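Local coordinates for endo-1,3-beta-glucanase, family GH16 (Zobellia galactanivorans, PDB 5FUI), which probably binds laminarin, a beta-1,3-glucan, through this C-terminal family 6 carbohydrate-binding module of a marine bacterial laminarinase, at residues I50-V64 and W98-Y112. Residues are numbered along the deposited sequence; the frame is centred on the assembly and turned at random. Where two conformers were deposited one is given.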
loop_
_atom_site.group_PDB
_atom_site.type_symbol
_atom_site.label_atom_id
_atom_site.label_comp_id
_atom_site.label_asym_id
_atom_site.label_seq_id
_atom_site.Cartn_x
_atom_site.Cartn_y
_atom_site.Cartn_z
ATOM N N ILE A 50 -12.482 0.888 -4.325
ATOM C CA ILE A 50 -11.496 0.401 -5.310
ATOM C C ILE A 50 -12.165 -0.717 -6.182
ATOM O O ILE A 50 -12.629 -1.795 -5.644
ATOM C CB ILE A 50 -10.194 -0.114 -4.611
ATOM C CG1 ILE A 50 -9.581 0.969 -3.713
ATOM C CG2 ILE A 50 -9.285 -0.671 -5.701
ATOM C CD1 ILE A 50 -9.467 2.295 -4.399
ATOM N N ASN A 51 -12.260 -0.413 -7.469
ATOM C CA ASN A 51 -12.942 -1.316 -8.363
ATOM C C ASN A 51 -11.978 -2.313 -9.063
ATOM O O ASN A 51 -10.904 -1.913 -9.569
ATOM C CB ASN A 51 -13.838 -0.564 -9.395
ATOM C CG ASN A 51 -14.621 -1.545 -10.269
ATOM O OD1 ASN A 51 -15.578 -2.186 -9.811
ATOM N ND2 ASN A 51 -14.180 -1.699 -11.516
ATOM N N PHE A 52 -12.335 -3.634 -9.009
ATOM C CA PHE A 52 -11.665 -4.709 -9.710
ATOM C C PHE A 52 -12.705 -5.112 -10.736
ATOM O O PHE A 52 -13.677 -5.805 -10.401
ATOM C CB PHE A 52 -11.303 -5.824 -8.717
ATOM C CG PHE A 52 -10.277 -5.422 -7.688
ATOM C CD1 PHE A 52 -10.661 -4.631 -6.547
ATOM C CD2 PHE A 52 -8.907 -5.762 -7.877
ATOM C CE1 PHE A 52 -9.707 -4.275 -5.573
ATOM C CE2 PHE A 52 -7.970 -5.415 -6.883
ATOM C CZ PHE A 52 -8.352 -4.689 -5.757
ATOM N N PRO A 53 -12.539 -4.697 -11.982
ATOM C CA PRO A 53 -13.678 -4.873 -12.943
ATOM C C PRO A 53 -13.846 -6.295 -13.425
ATOM O O PRO A 53 -14.927 -6.613 -13.942
ATOM C CB PRO A 53 -13.266 -4.046 -14.161
ATOM C CG PRO A 53 -11.777 -3.863 -14.029
ATOM C CD PRO A 53 -11.489 -3.792 -12.532
ATOM N N SER A 54 -12.822 -7.141 -13.314
ATOM C CA SER A 54 -12.934 -8.516 -13.736
ATOM C C SER A 54 -12.447 -9.478 -12.595
ATOM O O SER A 54 -11.718 -9.071 -11.637
ATOM C CB SER A 54 -12.276 -8.769 -15.080
ATOM O OG SER A 54 -10.944 -8.492 -15.025
ATOM N N SER A 55 -12.876 -10.731 -12.637
ATOM C CA SER A 55 -12.427 -11.737 -11.687
ATOM C C SER A 55 -11.161 -12.332 -12.260
ATOM O O SER A 55 -11.091 -12.746 -13.428
ATOM C CB SER A 55 -13.471 -12.787 -11.572
ATOM O OG SER A 55 -14.676 -12.232 -11.047
ATOM N N GLY A 56 -10.120 -12.417 -11.478
ATOM C CA GLY A 56 -8.931 -12.997 -12.024
ATOM C C GLY A 56 -7.715 -12.470 -11.260
ATOM O O GLY A 56 -7.846 -11.898 -10.135
ATOM N N ASN A 57 -6.555 -12.690 -11.831
ATOM C CA ASN A 57 -5.313 -12.329 -11.183
ATOM C C ASN A 57 -4.912 -10.912 -11.489
ATOM O O ASN A 57 -4.985 -10.463 -12.616
ATOM C CB ASN A 57 -4.218 -13.354 -11.452
ATOM C CG ASN A 57 -4.613 -14.719 -10.896
ATOM O OD1 ASN A 57 -5.021 -14.888 -9.716
ATOM N ND2 ASN A 57 -4.557 -15.689 -11.773
ATOM N N TYR A 58 -4.554 -10.195 -10.455
ATOM C CA TYR A 58 -4.087 -8.822 -10.594
ATOM C C TYR A 58 -2.650 -8.691 -10.067
ATOM O O TYR A 58 -2.263 -9.377 -9.069
ATOM C CB TYR A 58 -4.918 -7.883 -9.710
ATOM C CG TYR A 58 -6.306 -7.662 -10.229
ATOM C CD1 TYR A 58 -7.310 -8.603 -10.049
ATOM C CD2 TYR A 58 -6.611 -6.509 -10.974
ATOM C CE1 TYR A 58 -8.586 -8.415 -10.519
ATOM C CE2 TYR A 58 -7.883 -6.255 -11.484
ATOM C CZ TYR A 58 -8.892 -7.236 -11.262
ATOM O OH TYR A 58 -10.150 -6.987 -11.800
ATOM N N LEU A 59 -1.923 -7.774 -10.703
ATOM C CA LEU A 59 -0.617 -7.343 -10.129
ATOM C C LEU A 59 -0.914 -6.095 -9.309
ATOM O O LEU A 59 -1.497 -5.099 -9.839
ATOM C CB LEU A 59 0.393 -7.017 -11.284
ATOM C CG LEU A 59 1.772 -6.579 -10.759
ATOM C CD1 LEU A 59 2.469 -7.773 -10.101
ATOM C CD2 LEU A 59 2.557 -6.042 -12.024
ATOM N N ILE A 60 -0.477 -6.121 -8.036
ATOM C CA ILE A 60 -0.626 -4.915 -7.216
ATOM C C ILE A 60 0.811 -4.508 -6.796
ATOM O O ILE A 60 1.559 -5.266 -6.181
ATOM C CB ILE A 60 -1.501 -5.093 -5.975
ATOM C CG1 ILE A 60 -2.887 -5.773 -6.370
ATOM C CG2 ILE A 60 -1.668 -3.704 -5.339
ATOM C CD1 ILE A 60 -3.842 -5.838 -5.159
ATOM N N GLU A 61 1.158 -3.295 -7.239
ATOM C CA GLU A 61 2.506 -2.694 -7.018
ATOM C C GLU A 61 2.426 -1.656 -5.948
ATOM O O GLU A 61 1.414 -0.946 -5.861
ATOM C CB GLU A 61 3.014 -1.988 -8.278
ATOM C CG GLU A 61 3.413 -2.938 -9.436
ATOM C CD GLU A 61 3.611 -2.102 -10.658
ATOM O OE1 GLU A 61 2.591 -1.734 -11.286
ATOM O OE2 GLU A 61 4.802 -1.753 -10.997
ATOM N N TYR A 62 3.484 -1.559 -5.148
ATOM C CA TYR A 62 3.575 -0.627 -4.035
ATOM C C TYR A 62 4.886 0.112 -4.123
ATOM O O TYR A 62 5.966 -0.510 -4.136
ATOM C CB TYR A 62 3.493 -1.354 -2.636
ATOM C CG TYR A 62 2.245 -2.197 -2.496
ATOM C CD1 TYR A 62 2.171 -3.484 -2.946
ATOM C CD2 TYR A 62 1.087 -1.622 -1.913
ATOM C CE1 TYR A 62 0.985 -4.220 -2.788
ATOM C CE2 TYR A 62 -0.109 -2.348 -1.756
ATOM C CZ TYR A 62 -0.136 -3.612 -2.210
ATOM O OH TYR A 62 -1.283 -4.338 -2.027
ATOM N N ARG A 63 4.803 1.442 -4.227
ATOM C CA ARG A 63 5.995 2.312 -4.328
ATOM C C ARG A 63 6.389 2.712 -2.950
ATOM O O ARG A 63 5.703 3.488 -2.270
ATOM C CB ARG A 63 5.705 3.484 -5.249
ATOM C CG ARG A 63 6.898 4.417 -5.596
ATOM C CD ARG A 63 7.868 3.589 -6.463
ATOM N NE ARG A 63 8.948 4.461 -6.970
ATOM C CZ ARG A 63 9.992 3.995 -7.661
ATOM N NH1 ARG A 63 10.121 2.671 -7.932
ATOM N NH2 ARG A 63 10.962 4.848 -8.066
ATOM N N VAL A 64 7.476 2.096 -2.474
ATOM C CA VAL A 64 7.850 2.107 -1.016
ATOM C C VAL A 64 9.308 2.532 -0.799
ATOM O O VAL A 64 10.126 2.437 -1.716
ATOM C CB VAL A 64 7.612 0.720 -0.343
ATOM C CG1 VAL A 64 6.087 0.433 -0.332
ATOM C CG2 VAL A 64 8.383 -0.411 -1.025
ATOM N N TRP A 98 13.200 5.246 -3.355
ATOM C CA TRP A 98 11.956 4.480 -3.623
ATOM C C TRP A 98 12.218 3.283 -4.471
ATOM O O TRP A 98 13.143 3.264 -5.311
ATOM C CB TRP A 98 10.983 5.425 -4.380
ATOM C CG TRP A 98 10.609 6.558 -3.503
ATOM C CD1 TRP A 98 11.182 7.848 -3.472
ATOM C CD2 TRP A 98 9.603 6.498 -2.462
ATOM N NE1 TRP A 98 10.604 8.579 -2.438
ATOM C CE2 TRP A 98 9.646 7.809 -1.787
ATOM C CE3 TRP A 98 8.682 5.543 -2.038
ATOM C CZ2 TRP A 98 8.807 8.111 -0.702
ATOM C CZ3 TRP A 98 7.901 5.849 -0.886
ATOM C CH2 TRP A 98 7.918 7.124 -0.272
ATOM N N THR A 99 11.379 2.244 -4.267
ATOM C CA THR A 99 11.429 1.026 -5.056
ATOM C C THR A 99 10.011 0.469 -5.176
ATOM O O THR A 99 9.135 0.854 -4.373
ATOM C CB THR A 99 12.430 -0.007 -4.399
ATOM O OG1 THR A 99 12.716 -0.981 -5.418
ATOM C CG2 THR A 99 11.780 -0.677 -3.147
ATOM N N THR A 100 9.777 -0.388 -6.147
ATOM C CA THR A 100 8.436 -0.950 -6.311
ATOM C C THR A 100 8.399 -2.440 -6.033
ATOM O O THR A 100 9.115 -3.234 -6.672
ATOM C CB THR A 100 7.955 -0.708 -7.751
ATOM O OG1 THR A 100 7.995 0.720 -8.022
ATOM C CG2 THR A 100 6.472 -1.126 -7.905
ATOM N N VAL A 101 7.650 -2.810 -4.981
ATOM C CA VAL A 101 7.430 -4.240 -4.708
ATOM C C VAL A 101 6.019 -4.588 -5.173
ATOM O O VAL A 101 5.179 -3.713 -5.443
ATOM C CB VAL A 101 7.651 -4.580 -3.195
ATOM C CG1 VAL A 101 9.146 -4.304 -2.813
ATOM C CG2 VAL A 101 6.635 -3.783 -2.308
ATOM N N SER A 102 5.729 -5.880 -5.198
ATOM C CA SER A 102 4.408 -6.291 -5.713
ATOM C C SER A 102 3.913 -7.584 -5.106
ATOM O O SER A 102 4.662 -8.347 -4.516
ATOM C CB SER A 102 4.406 -6.384 -7.225
ATOM O OG SER A 102 5.226 -7.525 -7.645
ATOM N N GLN A 103 2.629 -7.831 -5.325
ATOM C CA GLN A 103 2.039 -9.139 -5.098
ATOM C C GLN A 103 1.119 -9.432 -6.278
ATOM O O GLN A 103 0.620 -8.516 -6.900
ATOM C CB GLN A 103 1.267 -9.123 -3.776
ATOM C CG GLN A 103 0.057 -8.186 -3.796
ATOM C CD GLN A 103 -0.614 -7.946 -2.450
ATOM O OE1 GLN A 103 -1.379 -7.008 -2.359
ATOM N NE2 GLN A 103 -0.395 -8.768 -1.460
ATOM N N THR A 104 0.953 -10.716 -6.565
ATOM C CA THR A 104 0.007 -11.170 -7.606
ATOM C C THR A 104 -1.068 -11.972 -6.943
ATOM O O THR A 104 -0.755 -13.016 -6.306
ATOM C CB THR A 104 0.728 -11.976 -8.710
ATOM O OG1 THR A 104 1.723 -11.165 -9.345
ATOM C CG2 THR A 104 -0.208 -12.410 -9.801
ATOM N N VAL A 105 -2.306 -11.453 -7.000
ATOM C CA VAL A 105 -3.340 -12.066 -6.201
ATOM C C VAL A 105 -4.657 -12.159 -7.003
ATOM O O VAL A 105 -4.893 -11.426 -7.925
ATOM C CB VAL A 105 -3.374 -11.344 -4.829
ATOM C CG1 VAL A 105 -3.643 -9.831 -4.955
ATOM C CG2 VAL A 105 -4.228 -12.042 -3.795
ATOM N N ASN A 106 -5.526 -13.076 -6.617
ATOM C CA ASN A 106 -6.762 -13.324 -7.319
ATOM C C ASN A 106 -7.917 -12.682 -6.598
ATOM O O ASN A 106 -8.069 -12.881 -5.423
ATOM C CB ASN A 106 -6.939 -14.836 -7.377
ATOM C CG ASN A 106 -8.054 -15.267 -8.290
ATOM O OD1 ASN A 106 -7.800 -15.745 -9.383
ATOM N ND2 ASN A 106 -9.294 -15.168 -7.817
ATOM N N VAL A 107 -8.692 -11.880 -7.324
ATOM C CA VAL A 107 -9.787 -11.119 -6.743
ATOM C C VAL A 107 -11.005 -11.348 -7.611
ATOM O O VAL A 107 -10.877 -11.282 -8.821
ATOM C CB VAL A 107 -9.418 -9.602 -6.739
ATOM C CG1 VAL A 107 -10.532 -8.826 -6.086
ATOM C CG2 VAL A 107 -8.149 -9.431 -5.905
ATOM N N SER A 108 -12.187 -11.598 -7.011
ATOM C CA SER A 108 -13.405 -11.644 -7.858
ATOM C C SER A 108 -13.916 -10.216 -8.103
ATOM O O SER A 108 -13.772 -9.263 -7.247
ATOM C CB SER A 108 -14.499 -12.524 -7.252
ATOM O OG SER A 108 -14.862 -11.985 -6.012
ATOM N N ALA A 109 -14.507 -10.017 -9.279
ATOM C CA ALA A 109 -14.952 -8.670 -9.632
ATOM C C ALA A 109 -15.840 -7.968 -8.587
ATOM O O ALA A 109 -16.816 -8.553 -8.028
ATOM C CB ALA A 109 -15.653 -8.683 -11.030
ATOM N N GLY A 110 -15.516 -6.729 -8.287
ATOM C CA GLY A 110 -16.360 -6.013 -7.362
ATOM C C GLY A 110 -15.710 -4.688 -7.020
ATOM O O GLY A 110 -14.612 -4.375 -7.525
ATOM N N THR A 111 -16.336 -3.923 -6.133
ATOM C CA THR A 111 -15.792 -2.693 -5.634
ATOM C C THR A 111 -15.674 -2.840 -4.119
ATOM O O THR A 111 -16.675 -3.227 -3.466
ATOM C CB THR A 111 -16.753 -1.500 -5.950
ATOM O OG1 THR A 111 -16.795 -1.390 -7.381
ATOM C CG2 THR A 111 -16.193 -0.167 -5.369
ATOM N N TYR A 112 -14.477 -2.576 -3.590
ATOM C CA TYR A 112 -14.112 -2.908 -2.239
ATOM C C TYR A 112 -13.397 -1.779 -1.533
ATOM O O TYR A 112 -12.716 -0.952 -2.150
ATOM C CB TYR A 112 -13.138 -4.162 -2.225
ATOM C CG TYR A 112 -13.682 -5.351 -2.982
ATOM C CD1 TYR A 112 -14.599 -6.159 -2.410
ATOM C CD2 TYR A 112 -13.247 -5.694 -4.225
ATOM C CE1 TYR A 112 -15.078 -7.272 -3.067
ATOM C CE2 TYR A 112 -13.711 -6.799 -4.928
ATOM C CZ TYR A 112 -14.631 -7.585 -4.356
ATOM O OH TYR A 112 -15.109 -8.686 -5.057
#
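Gln103 OE1 accepts hydrogen bonds from two hydroxyls: Tyr62 OH donates to it from 2.7 Å, standing 40° above the amide carbonyl plane, and Ser75 OG of strand 72-77 bonds to it as well. OE1 lies in the plane of the Tyr62 ring, at its edge. Placing CG between the backbone N and carbonyl carbon (chi1 65°) and running on extended, Gln103 lies alongside Ile60. Val101 CG2 packs against Tyr62 CB at 4.0 Å. Strands 56-64 and 98-107 pair antiparallel in one sheet of the CBM6 beta-sandwich; 50-52 and 110-112 pair in the other, so both segments cross between the sheets at the same end, through 53-55 and 108-109. There Ser55 OG takes the Ala109 N-H at 2.8 Å, almost straight (173°). Val107 CG1 sits over one face of Phe52, a CH-pi contact 4.0 Å from the ring centroid, and Phe52 CD2 in turn lies over the centre of the Tyr58 ring. At the far end Arg63, on the other face from Gln103, bends at its second torsion and lays its guanidinium against Trp98 CB, with NH1 bonded to Thr100 OG1 at 2.9 Å and NH2 in a salt bridge to Glu31. With an alanine in place of Arg63, Glu31 would probably lose its cationic mate and Thr100 OG1 its NH1 donor, and the packing over Trp98 CB would go. Glu61, whose OE2 pairs with Arg129, packs its CB 3.6 Å from Thr100 CG2.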